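Local coordinates for protein hemin degrading factor (Pseudomonas aeruginosa, PDB 4MF9) that binds heme and probably passes it on or degrades it as part of heme-iron uptake, at residues A[87-92]-A[297-302]. Residues are numbered along the deposited sequence; the frame is centred on the assembly and turned at random.
Sequences HCVHER and NLHLKT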
ATOM      1  N   HIS A  87       4.557   8.437  -0.099  1.00 12.46           N
ATOM      2  CA  HIS A  87       5.340   8.720  -1.314  1.00 15.02           C
ATOM      3  C   HIS A  87       5.109   7.831  -2.522  1.00 14.16           C
ATOM      4  O   HIS A  87       5.716   8.045  -3.572  1.00 14.70           O
ATOM      5  CB  HIS A  87       6.828   8.758  -0.977  1.00 14.53           C
ATOM      6  CG  HIS A  87       7.173   9.845  -0.018  1.00 13.98           C
ATOM      7  ND1 HIS A  87       6.986  11.179  -0.320  1.00 20.39           N
ATOM      8  CD2 HIS A  87       7.630   9.803   1.253  1.00 16.73           C
ATOM      9  CE1 HIS A  87       7.340  11.913   0.720  1.00 21.11           C
ATOM     10  NE2 HIS A  87       7.737  11.102   1.685  1.00 21.19           N
ATOM     11  N   CYS A  88       4.236   6.842  -2.387  1.00 13.09           N
ATOM     12  CA  CYS A  88       4.017   5.919  -3.489  1.00 12.29           C
ATOM     13  C   CYS A  88       2.587   5.417  -3.536  1.00 11.06           C
ATOM     14  O   CYS A  88       2.037   4.974  -2.527  1.00  9.16           O
ATOM     15  CB  CYS A  88       5.004   4.749  -3.406  1.00  9.16           C
ATOM     16  SG  CYS A  88       5.083   3.733  -4.885  1.00 11.09           S
ATOM     17  N   VAL A  89       2.005   5.491  -4.728  1.00 10.08           N
ATOM     18  CA  VAL A  89       0.646   5.043  -4.984  1.00 11.06           C
ATOM     19  C   VAL A  89       0.635   3.863  -5.944  1.00 10.82           C
ATOM     20  O   VAL A  89       1.212   3.929  -7.032  1.00 10.30           O
ATOM     21  CB  VAL A  89      -0.189   6.160  -5.633  1.00 11.60           C
ATOM     22  CG1 VAL A  89      -1.587   5.656  -5.918  1.00 12.34           C
ATOM     23  CG2 VAL A  89      -0.209   7.396  -4.743  1.00 15.46           C
ATOM     24  N   HIS A  90      -0.056   2.803  -5.540  1.00  8.47           N
ATOM     25  CA  HIS A  90      -0.171   1.572  -6.311  1.00 10.71           C
ATOM     26  C   HIS A  90      -1.635   1.418  -6.785  1.00 11.15           C
ATOM     27  O   HIS A  90      -2.556   1.338  -5.960  1.00 10.39           O
ATOM     28  CB  HIS A  90       0.226   0.426  -5.373  1.00  8.55           C
ATOM     29  CG  HIS A  90       0.606  -0.853  -6.055  1.00 10.54           C
ATOM     30  ND1 HIS A  90      -0.288  -1.614  -6.776  1.00 11.95           N
ATOM     31  CD2 HIS A  90       1.765  -1.552  -6.035  1.00  9.50           C
ATOM     32  CE1 HIS A  90       0.314  -2.712  -7.203  1.00 11.41           C
ATOM     33  NE2 HIS A  90       1.562  -2.694  -6.773  1.00 12.34           N
ATOM     34  N   GLU A  91      -1.880   1.389  -8.074  1.00 11.33           N
ATOM     35  CA  GLU A  91      -3.200   1.161  -8.629  1.00 11.79           C
ATOM     36  C   GLU A  91      -3.247  -0.059  -9.495  1.00 12.89           C
ATOM     37  O   GLU A  91      -2.654  -0.093 -10.536  1.00 13.24           O
ATOM     38  CB  GLU A  91      -3.735   2.373  -9.427  1.00 14.69           C
ATOM     39  CG  GLU A  91      -3.858   3.628  -8.645  1.00 15.86           C
ATOM     40  CD  GLU A  91      -4.321   4.866  -9.409  1.00 19.49           C
ATOM     41  OE1 GLU A  91      -4.761   4.826 -10.509  1.00 16.31           O
ATOM     42  OE2 GLU A  91      -4.272   5.870  -8.800  1.00 21.03           O
ATOM     43  N   ARG A  92      -4.021  -1.052  -9.109  1.00 13.06           N
ATOM     44  CA  ARG A  92      -4.084  -2.294  -9.846  1.00 12.34           C
ATOM     45  C   ARG A  92      -5.502  -2.622 -10.245  1.00 15.90           C
ATOM     46  O   ARG A  92      -6.387  -2.469  -9.475  1.00 13.56           O
ATOM     47  CB  ARG A  92      -3.516  -3.431  -9.045  1.00 12.90           C
ATOM     48  CG  ARG A  92      -3.069  -4.647  -9.801  1.00 13.49           C
ATOM     49  CD  ARG A  92      -2.202  -4.311 -10.983  1.00 17.21           C
ATOM     50  NE  ARG A  92      -1.552  -5.481 -11.571  1.00 19.53           N
ATOM     51  CZ  ARG A  92      -2.093  -6.294 -12.440  1.00 21.23           C
ATOM     52  NH1 ARG A  92      -3.335  -6.149 -12.838  1.00 16.01           N
ATOM     53  NH2 ARG A  92      -1.393  -7.309 -12.879  1.00 21.96           N
ATOM     54  N   ASN A 297      -0.913   1.007 -12.659  1.00 11.23           N
ATOM     55  CA  ASN A 297      -0.279   2.288 -12.565  1.00 13.05           C
ATOM     56  C   ASN A 297       0.453   2.463 -11.248  1.00 15.05           C
ATOM     57  O   ASN A 297       0.004   2.001 -10.251  1.00 14.34           O
ATOM     58  CB  ASN A 297      -1.282   3.407 -12.718  1.00 18.52           C
ATOM     59  CG  ASN A 297      -1.687   3.665 -14.150  1.00 20.07           C
ATOM     60  OD1 ASN A 297      -1.383   2.933 -15.036  1.00 19.14           O
ATOM     61  ND2 ASN A 297      -2.341   4.751 -14.353  1.00 22.43           N
ATOM     62  N   LEU A 298       1.601   3.068 -11.265  1.00 14.41           N
ATOM     63  CA  LEU A 298       2.377   3.272 -10.072  1.00 15.50           C
ATOM     64  C   LEU A 298       2.854   4.704 -10.100  1.00 15.03           C
ATOM     65  O   LEU A 298       3.384   5.118 -11.073  1.00 16.29           O
ATOM     66  CB  LEU A 298       3.547   2.281 -10.047  1.00 10.84           C
ATOM     67  CG  LEU A 298       4.506   2.380  -8.872  1.00  9.93           C
ATOM     68  CD1 LEU A 298       3.919   1.657  -7.692  1.00  9.46           C
ATOM     69  CD2 LEU A 298       5.930   1.904  -9.152  1.00  9.54           C
ATOM     70  N   HIS A 299       2.723   5.417  -9.013  1.00 11.38           N
ATOM     71  CA  HIS A 299       3.152   6.798  -8.941  1.00 13.15           C
ATOM     72  C   HIS A 299       4.102   6.961  -7.762  1.00 11.53           C
ATOM     73  O   HIS A 299       3.685   6.901  -6.597  1.00 12.92           O
ATOM     74  CB  HIS A 299       1.927   7.736  -8.837  1.00 12.44           C
ATOM     75  CG  HIS A 299       0.907   7.513  -9.913  1.00 11.31           C
ATOM     76  ND1 HIS A 299       1.165   7.735 -11.248  1.00 14.76           N
ATOM     77  CD2 HIS A 299      -0.379   7.083  -9.850  1.00 15.69           C
ATOM     78  CE1 HIS A 299       0.090   7.450 -11.962  1.00 15.83           C
ATOM     79  NE2 HIS A 299      -0.861   7.048 -11.135  1.00 20.97           N
ATOM     80  N   LEU A 300       5.385   7.159  -8.075  1.00 13.80           N
ATOM     81  CA  LEU A 300       6.454   7.235  -7.078  1.00 12.79           C
ATOM     82  C   LEU A 300       7.091   8.630  -6.955  1.00 15.72           C
ATOM     83  O   LEU A 300       7.758   9.117  -7.875  1.00 14.54           O
ATOM     84  CB  LEU A 300       7.537   6.181  -7.391  1.00 12.10           C
ATOM     85  CG  LEU A 300       8.833   6.225  -6.580  1.00 14.95           C
ATOM     86  CD1 LEU A 300       8.571   5.999  -5.099  1.00 13.40           C
ATOM     87  CD2 LEU A 300       9.872   5.231  -7.105  1.00  9.95           C
ATOM     88  N   LYS A 301       6.975   9.228  -5.808  1.00 16.20           N
ATOM     89  CA  LYS A 301       7.566  10.467  -5.528  1.00 18.12           C
ATOM     90  C   LYS A 301       9.041  10.264  -5.133  1.00 16.13           C
ATOM     91  O   LYS A 301       9.380  10.170  -3.990  1.00 17.63           O
ATOM     92  CB  LYS A 301       6.760  11.120  -4.406  1.00 20.54           C
ATOM     93  CG  LYS A 301       6.965  12.575  -4.124  1.00 24.16           C
ATOM     94  CD  LYS A 301       7.317  13.380  -5.344  1.00 23.72           C
ATOM     95  CE  LYS A 301       6.170  14.247  -5.758  1.00 27.28           C
ATOM     96  NZ  LYS A 301       5.838  15.106  -4.627  1.00 28.19           N
ATOM     97  N   THR A 302       9.897  10.214  -6.140  1.00 15.89           N
ATOM     98  CA  THR A 302      11.328   9.940  -5.962  1.00 14.48           C
ATOM     99  C   THR A 302      12.019  10.789  -4.900  1.00 18.20           C
ATOM    100  O   THR A 302      12.960  10.327  -4.250  1.00 16.73           O
ATOM    101  CB  THR A 302      12.094  10.061  -7.289  1.00 17.02           C
ATOM    102  OG1 THR A 302      12.047  11.419  -7.771  1.00 15.70           O
ATOM    103  CG2 THR A 302      11.480   9.135  -8.310  1.00 15.86           C
TER
HETATM  104  O   HOH W   1      -3.472   6.468 -12.427  1.00 19.55           O
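The imidazole of His-299 turns its edge to the neighbouring strand: CB of Val-89 and OE2 of Glu-91 both lie near the ring plane, and a water sits in that plane, 3.0 Å from His-299 NE2. The same water donates to Glu-91 OE1 at 2.8 Å, bridging the strands, while ND1 of His-299 is hydrogen-bonded to OD1 of Asn-290, so the ring is held at both nitrogens. A chi1 of -60° sets CG of Glu-91 anti to the carbonyl carbon; the chain is extended beyond CG, and OE2 ends 4.2 Å from His-299 CD2. At the edge of the His-87 ring lies CG of Lys-301. Val-89, Glu-91, Asn-297 and His-299 share one face of the sheet; on the other, with Cys-88, His-90 and Leu-300, CD1 of Leu-298 approaches the His-90 ring obliquely and packs 3.7 Å from SG of Cys-88. ND1 of His-90 is hydrogen-bonded to NE2 of Gln-273, and NE2 to Val-264 O. Val-89 and His-299 exchange two N-H...O bonds, Glu-91 and Asn-297 two more, and Lys-301 N reaches His-87 O at 2.8 Å. This regular antiparallel pairing, with axes 4.7 Å apart, joins strands from the two HemS/ChuX repeats into one continuous sheet, whose Cys-88, His-90 and Leu-298 side packs against strand 262-268 of the second sheet.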